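Local coordinates for protein peptidoglycan-N-acetylglucosamine deacetylase BC_1960 (PDB 5O6Y) that removes acetyl groups from N-acetylglucosamine residues of bacterial peptidoglycan, and from soluble chitin substrates, as a zinc-dependent polysaccharide deacetylase, at residues E22-F27 with G167-Q172; D29-E34 with F52-E57; H74-H79 with A109-K114; F115-Y120 with V139-D144. All coordinates share one frame; numbering follows the deposited sequence.

Overall arrangement
The four contacts lie around the active-site pocket of one NodB-type domain, and contacts 2, 3 and 4 are nested along the chain inside the loop closed by contact 1. Strands 22-28, 51-54 and 75-78 run side by side in one parallel sheet, joining contact 1 to contact 2 (centres about 17 Å apart) and contact 2 to contact 3 (about 12 Å). Contact 4 is nearer to contact 1, about 10 Å between centres, and the two meet where Thr-26 OG1 and Arg-117 NH1 approach to 2.8 Å. Asp-29 of contact 2 and His-79 of contact 3 bind zinc. The hydroxamate ligand reaches both, while Trp-141 and Leu-171, themselves in contact, touch its aromatic part.

Contact 1 of 4, residues E22-F27 with G167-Q172; sequences EVALTF and GSVILQ. With NA (sodium ion), chain N.
Strands 22-27 and 169-172 run parallel, their axes 4.9 Å apart at closest approach and turned by 21°. Ala-24 stands opposite Val-169 and Phe-27 opposite Gln-172. Backbone bonds go back and forth from Gly-167 N to Glu-22 O at one end to Gln-172 N and Thr-26 O at the other, with Ile-170 N to Ala-24 O, 2.9 Å, almost perfectly straight in the middle. Ala-24, Thr-26, Val-169 and Leu-171 face one side of the sheet; Leu-25, Phe-27, Ile-170 and Gln-172 face the other, where Leu-25 and Phe-27 pack on helix 37-45. The side chains of Leu-25 and Ile-170 lie side by side, CD2 of Leu-25 3.9 Å from CD1 of Ile-170. Thr-26 holds OG1 between its own N and carbonyl carbon (chi1 62°), which brings it to Ile-170 O at 2.5 Å, a very short and therefore doubtful length. Next to Phe-27 the amide of Gln-172 runs in the same direction, its plane 35° from the ring and OE1 3.2 Å from Phe-27 CE1. A water donates to Thr-26 O (2.7 Å) and to Gln-172 OE1 (2.9 Å). Beyond the paired strands, Ser-168 OG binds a sodium ion at 2.6 Å together with Ser-142 and accepts from Phe-165 N. Thr-26 N holds Ile-170 O, to which the OG1 approach, if real, adds a second bond; OG1 is itself bonded to Arg-117, beside the pocket.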
# COMPACT_ATOMS: atom_id res chain seq x y z
N GLU A 22 11.49 -11.93 3.41
CA GLU A 22 10.61 -10.84 3.81
C GLU A 22 9.50 -10.64 2.78
O GLU A 22 9.74 -10.74 1.57
CB GLU A 22 11.40 -9.54 4.00
CG GLU A 22 12.46 -9.64 5.08
CD GLU A 22 13.35 -8.41 5.15
OE1 GLU A 22 14.25 -8.38 6.02
OE2 GLU A 22 13.16 -7.49 4.34
N VAL A 23 8.30 -10.37 3.28
CA VAL A 23 7.16 -9.98 2.46
C VAL A 23 6.60 -8.68 3.02
O VAL A 23 6.99 -8.22 4.10
CB VAL A 23 6.07 -11.06 2.40
CG1 VAL A 23 6.55 -12.25 1.59
CG2 VAL A 23 5.67 -11.50 3.80
N ALA A 24 5.66 -8.08 2.29
CA ALA A 24 5.12 -6.78 2.65
C ALA A 24 3.61 -6.79 2.47
O ALA A 24 3.11 -7.06 1.37
CB ALA A 24 5.74 -5.66 1.81
N LEU A 25 2.88 -6.50 3.55
CA LEU A 25 1.44 -6.29 3.49
C LEU A 25 1.16 -4.81 3.23
O LEU A 25 1.72 -3.94 3.91
CB LEU A 25 0.78 -6.73 4.80
CG LEU A 25 0.80 -8.22 5.16
CD1 LEU A 25 0.38 -8.43 6.61
CD2 LEU A 25 -0.09 -9.01 4.22
N THR A 26 0.30 -4.54 2.26
CA THR A 26 -0.12 -3.18 1.94
C THR A 26 -1.64 -3.12 1.90
O THR A 26 -2.31 -4.11 1.59
CB THR A 26 0.46 -2.69 0.61
OG1 THR A 26 -0.02 -3.51 -0.47
CG2 THR A 26 1.99 -2.73 0.63
N PHE A 27 -2.18 -1.94 2.21
CA PHE A 27 -3.62 -1.74 2.32
C PHE A 27 -3.99 -0.42 1.66
O PHE A 27 -3.31 0.59 1.86
CB PHE A 27 -4.07 -1.75 3.79
CG PHE A 27 -3.79 -3.05 4.50
CD1 PHE A 27 -4.72 -4.08 4.49
CD2 PHE A 27 -2.59 -3.24 5.17
CE1 PHE A 27 -4.46 -5.27 5.13
CE2 PHE A 27 -2.33 -4.44 5.82
CZ PHE A 27 -3.26 -5.45 5.80
N GLY A 167 10.12 -11.40 -1.08
CA GLY A 167 9.98 -10.13 -1.75
C GLY A 167 8.59 -9.79 -2.22
O GLY A 167 8.40 -8.74 -2.85
N SER A 168 7.60 -10.64 -1.94
CA SER A 168 6.24 -10.39 -2.41
C SER A 168 5.65 -9.15 -1.75
O SER A 168 5.84 -8.92 -0.55
CB SER A 168 5.35 -11.60 -2.14
OG SER A 168 5.74 -12.71 -2.93
N VAL A 169 4.93 -8.36 -2.54
CA VAL A 169 4.18 -7.21 -2.05
C VAL A 169 2.70 -7.53 -2.26
O VAL A 169 2.24 -7.64 -3.40
CB VAL A 169 4.58 -5.92 -2.77
CG1 VAL A 169 3.74 -4.75 -2.27
CG2 VAL A 169 6.06 -5.63 -2.57
N ILE A 170 1.96 -7.67 -1.17
CA ILE A 170 0.59 -8.16 -1.20
C ILE A 170 -0.36 -6.97 -1.14
O ILE A 170 -0.11 -6.00 -0.41
CB ILE A 170 0.33 -9.14 -0.04
CG1 ILE A 170 1.46 -10.17 0.04
CG2 ILE A 170 -1.01 -9.83 -0.22
CD1 ILE A 170 1.43 -11.02 1.29
N LEU A 171 -1.45 -7.04 -1.89
CA LEU A 171 -2.40 -5.94 -2.00
C LEU A 171 -3.70 -6.32 -1.31
O LEU A 171 -4.31 -7.34 -1.65
CB LEU A 171 -2.64 -5.57 -3.46
CG LEU A 171 -3.83 -4.68 -3.80
CD1 LEU A 171 -3.85 -3.40 -2.98
CD2 LEU A 171 -3.82 -4.36 -5.28
N GLN A 172 -4.11 -5.51 -0.34
CA GLN A 172 -5.44 -5.62 0.26
C GLN A 172 -6.06 -4.23 0.33
O GLN A 172 -5.41 -3.22 0.06
CB GLN A 172 -5.38 -6.27 1.64
CG GLN A 172 -5.28 -7.79 1.59
CD GLN A 172 -5.13 -8.41 2.97
OE1 GLN A 172 -4.19 -8.09 3.70
NE2 GLN A 172 -6.05 -9.31 3.32
NA NA N . 5.92 -12.14 -5.50
O HOH W 1 -1.96 -6.66 2.55
O HOH W 2 4.24 -13.43 -7.52

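Contact 2 of 4, residues D29-E34 with F52-E57; sequences DGPDLE and FFLLGE. With 5YA (4-naphthalen-1-yl-~{N}-oxidanyl-benzamide), chain H.
The flat cis peptide between Gly-30 and Pro-31 has Leu-54 over one face, with Leu-54 CD2 3.5 Å from Gly-30 C, and Leu-55 N at its carbonyl end. These residues end the TFDDGP motif of NodB-type deacetylases, in the loop that follows strand 22-28, laid against the end of the parallel neighbour 51-54. Leu-55 N donates to Gly-30 O at 2.9 Å, while Asp-29 N makes only a weak bond to Phe-53 O. With CG anti to the carbonyl carbon (chi1 -58°), Leu-54 lays CD2 beside the proline, 3.8 Å from Pro-31 CD, the two side chains crossing at about a right angle. Both also touch helix 63-71, at Val-66. Leu-55 CD1 packs against the Asp-29 backbone, 3.6 Å from Asp-29 O, a carbonyl that also accepts from Asn-58. Leu-55 occupies the N-cap position of helix 56-61. The carboxylate of Asp-29, a zinc ligand, has its partners in and around the pocket: OD2 is bonded to Thr-175, and OD1 stands at the very short distance of 2.4 Å from the hydroxamate oxygen O2 of the ligand.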
# COMPACT_ATOMS: atom_id res chain seq x y z
N ASP A 29 -7.00 2.50 0.00
CA ASP A 29 -8.25 3.26 -0.05
C ASP A 29 -8.65 3.84 1.30
O ASP A 29 -9.61 4.60 1.36
CB ASP A 29 -9.43 2.45 -0.61
CG ASP A 29 -9.19 1.98 -2.02
OD1 ASP A 29 -8.39 2.61 -2.74
OD2 ASP A 29 -9.81 0.98 -2.43
N GLY A 30 -7.95 3.51 2.39
CA GLY A 30 -8.28 4.05 3.68
C GLY A 30 -7.85 5.49 3.82
O GLY A 30 -7.33 6.11 2.88
N PRO A 31 -8.06 6.05 5.01
CA PRO A 31 -8.68 5.40 6.17
C PRO A 31 -10.20 5.30 6.08
O PRO A 31 -10.83 6.00 5.28
CB PRO A 31 -8.27 6.32 7.32
CG PRO A 31 -8.17 7.67 6.68
CD PRO A 31 -7.58 7.40 5.34
N ASP A 32 -10.77 4.43 6.90
CA ASP A 32 -12.21 4.26 7.01
C ASP A 32 -12.55 3.99 8.47
O ASP A 32 -11.66 3.89 9.32
CB ASP A 32 -12.72 3.14 6.09
CG ASP A 32 -12.47 1.76 6.67
OD1 ASP A 32 -13.45 1.07 7.01
OD2 ASP A 32 -11.29 1.37 6.79
N LEU A 33 -13.84 3.86 8.77
CA LEU A 33 -14.28 3.71 10.15
C LEU A 33 -14.46 2.26 10.58
O LEU A 33 -14.48 2.00 11.79
CB LEU A 33 -15.59 4.46 10.37
CG LEU A 33 -15.45 5.97 10.58
CD1 LEU A 33 -16.82 6.62 10.64
CD2 LEU A 33 -14.66 6.25 11.85
N GLU A 34 -14.58 1.32 9.65
CA GLU A 34 -14.86 -0.06 10.00
C GLU A 34 -13.68 -0.99 9.78
O GLU A 34 -13.34 -1.77 10.68
CB GLU A 34 -16.07 -0.57 9.19
CG GLU A 34 -16.47 -2.00 9.53
CD GLU A 34 -17.71 -2.46 8.79
OE1 GLU A 34 -18.36 -1.61 8.14
OE2 GLU A 34 -18.05 -3.66 8.87
N PHE A 52 0.22 1.52 4.54
CA PHE A 52 -1.12 1.95 4.17
C PHE A 52 -1.04 3.06 3.13
O PHE A 52 -0.48 4.13 3.41
CB PHE A 52 -1.90 2.43 5.40
CG PHE A 52 -2.28 1.32 6.34
CD1 PHE A 52 -1.36 0.83 7.26
CD2 PHE A 52 -3.55 0.78 6.33
CE1 PHE A 52 -1.70 -0.18 8.13
CE2 PHE A 52 -3.90 -0.23 7.20
CZ PHE A 52 -2.97 -0.72 8.10
N PHE A 53 -1.58 2.81 1.95
CA PHE A 53 -1.70 3.83 0.91
C PHE A 53 -3.05 4.52 1.07
O PHE A 53 -4.09 3.95 0.73
CB PHE A 53 -1.55 3.22 -0.48
CG PHE A 53 -0.13 2.88 -0.83
CD1 PHE A 53 0.32 1.57 -0.77
CD2 PHE A 53 0.76 3.87 -1.22
CE1 PHE A 53 1.62 1.25 -1.09
CE2 PHE A 53 2.07 3.56 -1.54
CZ PHE A 53 2.50 2.24 -1.48
N LEU A 54 -3.03 5.74 1.59
CA LEU A 54 -4.24 6.43 2.01
C LEU A 54 -4.70 7.42 0.95
O LEU A 54 -3.89 8.17 0.39
CB LEU A 54 -4.00 7.17 3.33
CG LEU A 54 -3.53 6.32 4.51
CD1 LEU A 54 -3.31 7.20 5.74
CD2 LEU A 54 -4.53 5.22 4.81
N LEU A 55 -6.00 7.41 0.67
CA LEU A 55 -6.60 8.44 -0.18
C LEU A 55 -6.64 9.77 0.55
O LEU A 55 -6.93 9.83 1.75
CB LEU A 55 -8.00 8.02 -0.60
CG LEU A 55 -8.11 6.98 -1.72
CD1 LEU A 55 -9.51 6.40 -1.78
CD2 LEU A 55 -7.74 7.62 -3.05
N GLY A 56 -6.35 10.85 -0.18
CA GLY A 56 -6.36 12.17 0.43
C GLY A 56 -7.74 12.60 0.88
O GLY A 56 -7.89 13.22 1.94
N GLU A 57 -8.76 12.28 0.09
CA GLU A 57 -10.12 12.70 0.43
C GLU A 57 -10.63 11.98 1.68
O GLU A 57 -11.45 12.54 2.42
CB GLU A 57 -11.06 12.45 -0.75
CG GLU A 57 -11.60 11.03 -0.84
CD GLU A 57 -12.44 10.79 -2.07
OE1 GLU A 57 -12.39 11.63 -3.00
OE2 GLU A 57 -13.16 9.77 -2.12
C1 5YA H . -7.75 -6.80 -9.97
C2 5YA H . -7.67 -5.67 -9.15
C3 5YA H . -6.95 -4.54 -9.55
C4 5YA H . -6.26 -4.55 -10.80
C5 5YA H . -6.34 -5.71 -11.63
C6 5YA H . -7.09 -6.84 -11.20
C7 5YA H . -5.51 -3.43 -11.25
C8 5YA H . -4.85 -3.47 -12.47
O1 5YA H . -5.42 0.25 -5.49
C9 5YA H . -4.93 -4.61 -13.29
C10 5YA H . -5.66 -5.72 -12.88
C11 5YA H . -6.89 -3.36 -8.64
C12 5YA H . -5.73 -3.12 -7.94
C13 5YA H . -5.63 -2.04 -7.09
N1 5YA H . -7.59 0.70 -5.62
C14 5YA H . -6.70 -1.19 -6.91
C15 5YA H . -7.88 -1.42 -7.61
C16 5YA H . -7.98 -2.51 -8.47
C17 5YA H . -6.53 -0.01 -5.95
O2 5YA H . -7.43 1.78 -4.73

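Contact 3 of 4, residues H74-H79 with A109-K114; sequences HVIGNH and AGYAPK. With 5YA (4-naphthalen-1-yl-~{N}-oxidanyl-benzamide), chain H.
Ile-76 N donates the direct hydrogen bond that joins strand 75-78 to the loop 109-114, meeting Tyr-111 OH at 3.0 Å with an angle of 157° at the hydrogen. Val-75 and Gly-77 pair with strand 51-54, whereas Ile-76 N points to the other side of the strand, where a phenol oxygen serves as its acceptor. Tyr-111 holds its ring between its own N and carbonyl carbon (chi1 63°), and the hydroxyl thereby reaches the strand, also touching Ile-76 CB.

Three waters bridge the segments. One donates to His-74 O at 2.6 Å and makes a weak hydrogen bond with Tyr-111 OH; a second donates to Ile-76 O at 2.9 Å and accepts weakly from Lys-114 N; a third donates to Pro-113 O at 2.7 Å and accepts from Asn-78 ND2. The same amide is also bonded through ND2 to Ile-98 O and through OD1 to Thr-80 N.

The apolar part centres on Ile-76. Its CD1 meets Ala-109 CB, at the end of helix 91-109, 3.6 Å away, and CG2 runs alongside the Pro-113 ring, whose CB also sits 3.3 Å from Ile-76 O. Helix 63-71 covers Ile-76 as well.

At the C-terminal end of the strand, His-79, a zinc ligand, leads into the pocket. A bond from ND1 to the backbone O of Arg-117 restrains its ring, and NE2 meets O2 of the hydroxamate ligand, 2.7 Å away and near the imidazole plane. For the contact itself, Tyr-111 OH satisfies Ile-76 N, the buried strand donor turned away from strand 51-54.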
# COMPACT_ATOMS: atom_id res chain seq x y z
N HIS A 74 3.32 1.92 11.81
CA HIS A 74 3.09 1.60 10.40
C HIS A 74 3.56 2.75 9.52
O HIS A 74 3.82 3.87 9.98
CB HIS A 74 1.61 1.31 10.15
CG HIS A 74 1.08 0.16 10.95
ND1 HIS A 74 1.63 -1.11 10.90
CD2 HIS A 74 0.05 0.08 11.82
CE1 HIS A 74 0.96 -1.91 11.70
NE2 HIS A 74 -0.01 -1.21 12.28
N VAL A 75 3.68 2.47 8.23
CA VAL A 75 4.13 3.43 7.23
C VAL A 75 2.95 3.84 6.37
O VAL A 75 2.12 2.99 6.00
CB VAL A 75 5.29 2.87 6.38
CG1 VAL A 75 5.63 3.81 5.23
CG2 VAL A 75 6.51 2.62 7.25
N ILE A 76 2.86 5.13 6.06
CA ILE A 76 1.76 5.70 5.30
C ILE A 76 2.24 6.01 3.89
O ILE A 76 3.35 6.54 3.70
CB ILE A 76 1.21 6.96 5.99
CG1 ILE A 76 0.45 6.57 7.27
CG2 ILE A 76 0.33 7.78 5.05
CD1 ILE A 76 0.14 7.73 8.18
N GLY A 77 1.42 5.67 2.90
CA GLY A 77 1.74 5.95 1.51
C GLY A 77 0.70 6.81 0.81
O GLY A 77 -0.45 6.90 1.27
N ASN A 78 1.08 7.42 -0.30
CA ASN A 78 0.23 8.35 -1.03
C ASN A 78 -0.55 7.60 -2.11
O ASN A 78 0.05 7.00 -3.01
CB ASN A 78 1.08 9.46 -1.65
CG ASN A 78 0.25 10.63 -2.16
OD1 ASN A 78 -0.89 10.46 -2.60
ND2 ASN A 78 0.83 11.82 -2.11
N HIS A 79 -1.88 7.62 -2.01
CA HIS A 79 -2.75 6.91 -2.94
C HIS A 79 -3.62 7.88 -3.74
O HIS A 79 -4.75 7.54 -4.11
CB HIS A 79 -3.61 5.89 -2.19
CG HIS A 79 -4.13 4.79 -3.06
ND1 HIS A 79 -3.46 4.33 -4.17
CD2 HIS A 79 -5.27 4.05 -2.97
CE1 HIS A 79 -4.16 3.35 -4.73
NE2 HIS A 79 -5.26 3.16 -4.02
N ALA A 109 0.39 12.90 9.75
CA ALA A 109 1.39 11.91 10.13
C ALA A 109 2.71 12.54 10.56
O ALA A 109 3.50 11.88 11.25
CB ALA A 109 1.64 10.94 8.97
N GLY A 110 2.98 13.78 10.17
CA GLY A 110 4.21 14.45 10.52
C GLY A 110 5.32 14.33 9.51
O GLY A 110 6.42 14.86 9.75
N TYR A 111 5.09 13.67 8.38
CA TYR A 111 6.10 13.56 7.33
C TYR A 111 5.40 13.45 5.99
O TYR A 111 4.26 13.00 5.89
CB TYR A 111 7.02 12.35 7.55
CG TYR A 111 6.32 11.00 7.49
CD1 TYR A 111 5.70 10.47 8.61
CD2 TYR A 111 6.28 10.27 6.31
CE1 TYR A 111 5.06 9.24 8.56
CE2 TYR A 111 5.64 9.04 6.25
CZ TYR A 111 5.04 8.53 7.38
OH TYR A 111 4.40 7.31 7.33
N ALA A 112 6.10 13.88 4.95
CA ALA A 112 5.61 13.72 3.59
C ALA A 112 5.93 12.31 3.10
O ALA A 112 7.11 11.96 2.99
CB ALA A 112 6.24 14.75 2.66
N PRO A 113 4.93 11.48 2.82
CA PRO A 113 5.20 10.09 2.43
C PRO A 113 6.01 10.01 1.14
O PRO A 113 5.77 10.75 0.19
CB PRO A 113 3.81 9.48 2.26
CG PRO A 113 2.91 10.36 3.08
CD PRO A 113 3.48 11.74 2.96
N LYS A 114 6.97 9.09 1.13
CA LYS A 114 7.82 8.89 -0.04
C LYS A 114 7.19 7.94 -1.06
O LYS A 114 7.46 8.06 -2.26
CB LYS A 114 9.18 8.34 0.39
CG LYS A 114 10.22 8.26 -0.73
CD LYS A 114 11.38 7.37 -0.34
CE LYS A 114 12.53 7.48 -1.33
NZ LYS A 114 13.14 8.84 -1.31
C1 5YA H . -7.75 -6.80 -9.97
C2 5YA H . -7.67 -5.67 -9.15
C3 5YA H . -6.95 -4.54 -9.55
C4 5YA H . -6.26 -4.55 -10.80
C5 5YA H . -6.34 -5.71 -11.63
C6 5YA H . -7.09 -6.84 -11.20
C7 5YA H . -5.51 -3.43 -11.25
C8 5YA H . -4.85 -3.47 -12.47
O1 5YA H . -5.42 0.25 -5.49
C9 5YA H . -4.93 -4.61 -13.29
C10 5YA H . -5.66 -5.72 -12.88
C11 5YA H . -6.89 -3.36 -8.64
C12 5YA H . -5.73 -3.12 -7.94
C13 5YA H . -5.63 -2.04 -7.09
N1 5YA H . -7.59 0.70 -5.62
C14 5YA H . -6.70 -1.19 -6.91
C15 5YA H . -7.88 -1.42 -7.61
C16 5YA H . -7.98 -2.51 -8.47
C17 5YA H . -6.53 -0.01 -5.95
O2 5YA H . -7.43 1.78 -4.73
O HOH W 3 4.54 6.30 10.63
O HOH W 4 6.04 6.48 2.64
O HOH W 5 3.60 12.21 -0.44

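Contact 4 of 4, residues F115-Y120 with V139-D144; sequences FIRPPY and VQWSVD. With NA (sodium ion), chain N; 5YA (4-naphthalen-1-yl-~{N}-oxidanyl-benzamide), chain H; PE3 (3,6,9,12,15,18,21,24,27,30,33,36,39-tridecaoxahentetracontane-1,41-diol), chain I.
Arg-117 makes two hydrogen bonds across the contact. Its NE donates to Val-139 O, 3.1 Å away, with a nearly straight angle of 176° and the oxygen in the guanidinium plane; the NH2 bond to Gln-140 O is bent and weak. The chain bends at chi3 (-74°) to set the guanidinium across these two carbonyls. Val-139 N returns a bond to Ile-116 O at 3.2 Å. NH1 of Arg-117 is bonded to Thr-26 OG1 and forms a long, weak ion pair with Asp-28, the predicted proton acceptor.

Among the flat groups, Trp-141 brings the CE3 edge of its indole over a guanidinium face, 4.0 Å above it, with the planes 70° apart, so this is no parallel stack. Pro-118 CG touches the amide of Gln-140, 3.7 Å from NE2, which is itself bonded to Tyr-12 OH and Gly-121 O, while Val-139 CG2 meets the edge of the Phe-115 ring at 3.5 Å from CE2.

Trp-141 CZ2 comes within 3.3 Å of C12 of the hydroxamate ligand, a glycol chain lies over an indole face, and Ser-142 OG binds sodium at 2.8 Å.

Strand 115-116 lies beside strand 137-139 in a small parallel sheet, while 143-144 runs next to 169-173, where Arg-117 and Trp-141 both pack on Leu-171. Helix 204-207 covers Phe-115 and Val-139.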
# COMPACT_ATOMS: atom_id res chain seq x y z
N PHE A 115 6.35 7.01 -0.61
CA PHE A 115 5.83 5.97 -1.48
C PHE A 115 4.49 6.39 -2.08
O PHE A 115 3.61 6.90 -1.38
CB PHE A 115 5.68 4.65 -0.71
CG PHE A 115 6.98 3.94 -0.50
CD1 PHE A 115 7.83 4.31 0.53
CD2 PHE A 115 7.37 2.91 -1.34
CE1 PHE A 115 9.04 3.67 0.72
CE2 PHE A 115 8.58 2.26 -1.15
CZ PHE A 115 9.41 2.64 -0.12
N ILE A 116 4.36 6.18 -3.39
CA ILE A 116 3.13 6.43 -4.13
C ILE A 116 2.66 5.10 -4.71
O ILE A 116 3.48 4.29 -5.16
CB ILE A 116 3.34 7.47 -5.26
CG1 ILE A 116 3.65 8.84 -4.68
CG2 ILE A 116 2.13 7.54 -6.17
CD1 ILE A 116 3.79 9.92 -5.73
N ARG A 117 1.35 4.87 -4.69
CA ARG A 117 0.75 3.76 -5.42
C ARG A 117 -0.35 4.33 -6.30
O ARG A 117 -1.30 4.94 -5.77
CB ARG A 117 0.20 2.67 -4.50
CG ARG A 117 -0.50 1.55 -5.25
CD ARG A 117 -0.82 0.37 -4.36
NE ARG A 117 0.36 -0.41 -4.02
CZ ARG A 117 0.37 -1.39 -3.12
NH1 ARG A 117 -0.75 -1.70 -2.47
NH2 ARG A 117 1.48 -2.07 -2.88
N PRO A 118 -0.28 4.17 -7.62
CA PRO A 118 -1.33 4.70 -8.49
C PRO A 118 -2.56 3.81 -8.44
O PRO A 118 -2.45 2.58 -8.48
CB PRO A 118 -0.67 4.68 -9.87
CG PRO A 118 0.30 3.55 -9.80
CD PRO A 118 0.80 3.51 -8.38
N PRO A 119 -3.75 4.40 -8.34
CA PRO A 119 -4.98 3.60 -8.36
C PRO A 119 -5.11 2.82 -9.67
O PRO A 119 -4.74 3.31 -10.74
CB PRO A 119 -6.09 4.64 -8.21
CG PRO A 119 -5.45 5.96 -8.55
CD PRO A 119 -4.02 5.83 -8.14
N TYR A 120 -5.63 1.60 -9.55
CA TYR A 120 -5.74 0.64 -10.64
C TYR A 120 -4.40 0.28 -11.26
O TYR A 120 -4.36 -0.40 -12.29
CB TYR A 120 -6.69 1.13 -11.75
CG TYR A 120 -7.89 1.92 -11.25
CD1 TYR A 120 -8.97 1.28 -10.66
CD2 TYR A 120 -7.94 3.30 -11.40
CE1 TYR A 120 -10.07 2.00 -10.22
CE2 TYR A 120 -9.03 4.02 -10.95
CZ TYR A 120 -10.09 3.37 -10.37
OH TYR A 120 -11.18 4.09 -9.93
N VAL A 139 5.43 1.92 -5.90
CA VAL A 139 5.45 0.48 -5.66
C VAL A 139 4.07 -0.08 -6.00
O VAL A 139 3.07 0.35 -5.41
CB VAL A 139 5.83 0.14 -4.21
CG1 VAL A 139 5.60 -1.34 -3.94
CG2 VAL A 139 7.28 0.51 -3.95
N GLN A 140 4.02 -1.01 -6.94
CA GLN A 140 2.78 -1.70 -7.27
C GLN A 140 2.59 -2.89 -6.34
O GLN A 140 2.60 -2.74 -5.11
CB GLN A 140 2.78 -2.14 -8.73
CG GLN A 140 3.05 -1.03 -9.73
CD GLN A 140 1.83 -0.18 -10.04
OE1 GLN A 140 0.89 -0.11 -9.24
NE2 GLN A 140 1.84 0.47 -11.20
N TRP A 141 2.42 -4.08 -6.91
CA TRP A 141 2.21 -5.29 -6.12
C TRP A 141 2.47 -6.50 -7.00
O TRP A 141 2.44 -6.42 -8.23
CB TRP A 141 0.80 -5.35 -5.53
CG TRP A 141 -0.27 -5.37 -6.57
CD1 TRP A 141 -0.85 -6.47 -7.14
CD2 TRP A 141 -0.89 -4.23 -7.19
NE1 TRP A 141 -1.79 -6.09 -8.06
CE2 TRP A 141 -1.84 -4.72 -8.11
CE3 TRP A 141 -0.74 -2.85 -7.05
CZ2 TRP A 141 -2.62 -3.87 -8.89
CZ3 TRP A 141 -1.52 -2.01 -7.82
CH2 TRP A 141 -2.45 -2.53 -8.73
N SER A 142 2.71 -7.64 -6.35
CA SER A 142 2.92 -8.90 -7.05
C SER A 142 1.99 -10.02 -6.61
O SER A 142 1.96 -11.07 -7.25
CB SER A 142 4.38 -9.38 -6.90
OG SER A 142 4.70 -9.65 -5.55
N VAL A 143 1.23 -9.83 -5.53
CA VAL A 143 0.23 -10.79 -5.08
C VAL A 143 -1.07 -10.03 -4.86
O VAL A 143 -1.13 -9.13 -4.01
CB VAL A 143 0.65 -11.52 -3.79
CG1 VAL A 143 -0.42 -12.52 -3.37
CG2 VAL A 143 1.99 -12.22 -3.98
N ASP A 144 -2.10 -10.39 -5.61
CA ASP A 144 -3.39 -9.72 -5.55
C ASP A 144 -4.39 -10.61 -4.83
O ASP A 144 -4.68 -11.72 -5.29
CB ASP A 144 -3.90 -9.37 -6.95
CG ASP A 144 -5.13 -8.49 -6.91
OD1 ASP A 144 -5.47 -7.98 -5.82
OD2 ASP A 144 -5.75 -8.30 -7.98
NA NA N . 5.92 -12.14 -5.50
C1 5YA H . -7.75 -6.80 -9.97
C2 5YA H . -7.67 -5.67 -9.15
C3 5YA H . -6.95 -4.54 -9.55
C4 5YA H . -6.26 -4.55 -10.80
C5 5YA H . -6.34 -5.71 -11.63
C6 5YA H . -7.09 -6.84 -11.20
C7 5YA H . -5.51 -3.43 -11.25
C8 5YA H . -4.85 -3.47 -12.47
O1 5YA H . -5.42 0.25 -5.49
C9 5YA H . -4.93 -4.61 -13.29
C10 5YA H . -5.66 -5.72 -12.88
C11 5YA H . -6.89 -3.36 -8.64
C12 5YA H . -5.73 -3.12 -7.94
C13 5YA H . -5.63 -2.04 -7.09
N1 5YA H . -7.59 0.70 -5.62
C14 5YA H . -6.70 -1.19 -6.91
C15 5YA H . -7.88 -1.42 -7.61
C16 5YA H . -7.98 -2.51 -8.47
C17 5YA H . -6.53 -0.01 -5.95
O2 5YA H . -7.43 1.78 -4.73
O25 PE3 I . -0.46 -6.36 -11.48
C24 PE3 I . 0.49 -5.66 -10.72
C23 PE3 I . 0.70 -4.29 -11.35
O22 PE3 I . -0.45 -3.96 -12.08
O HOH W 2 4.24 -13.43 -7.52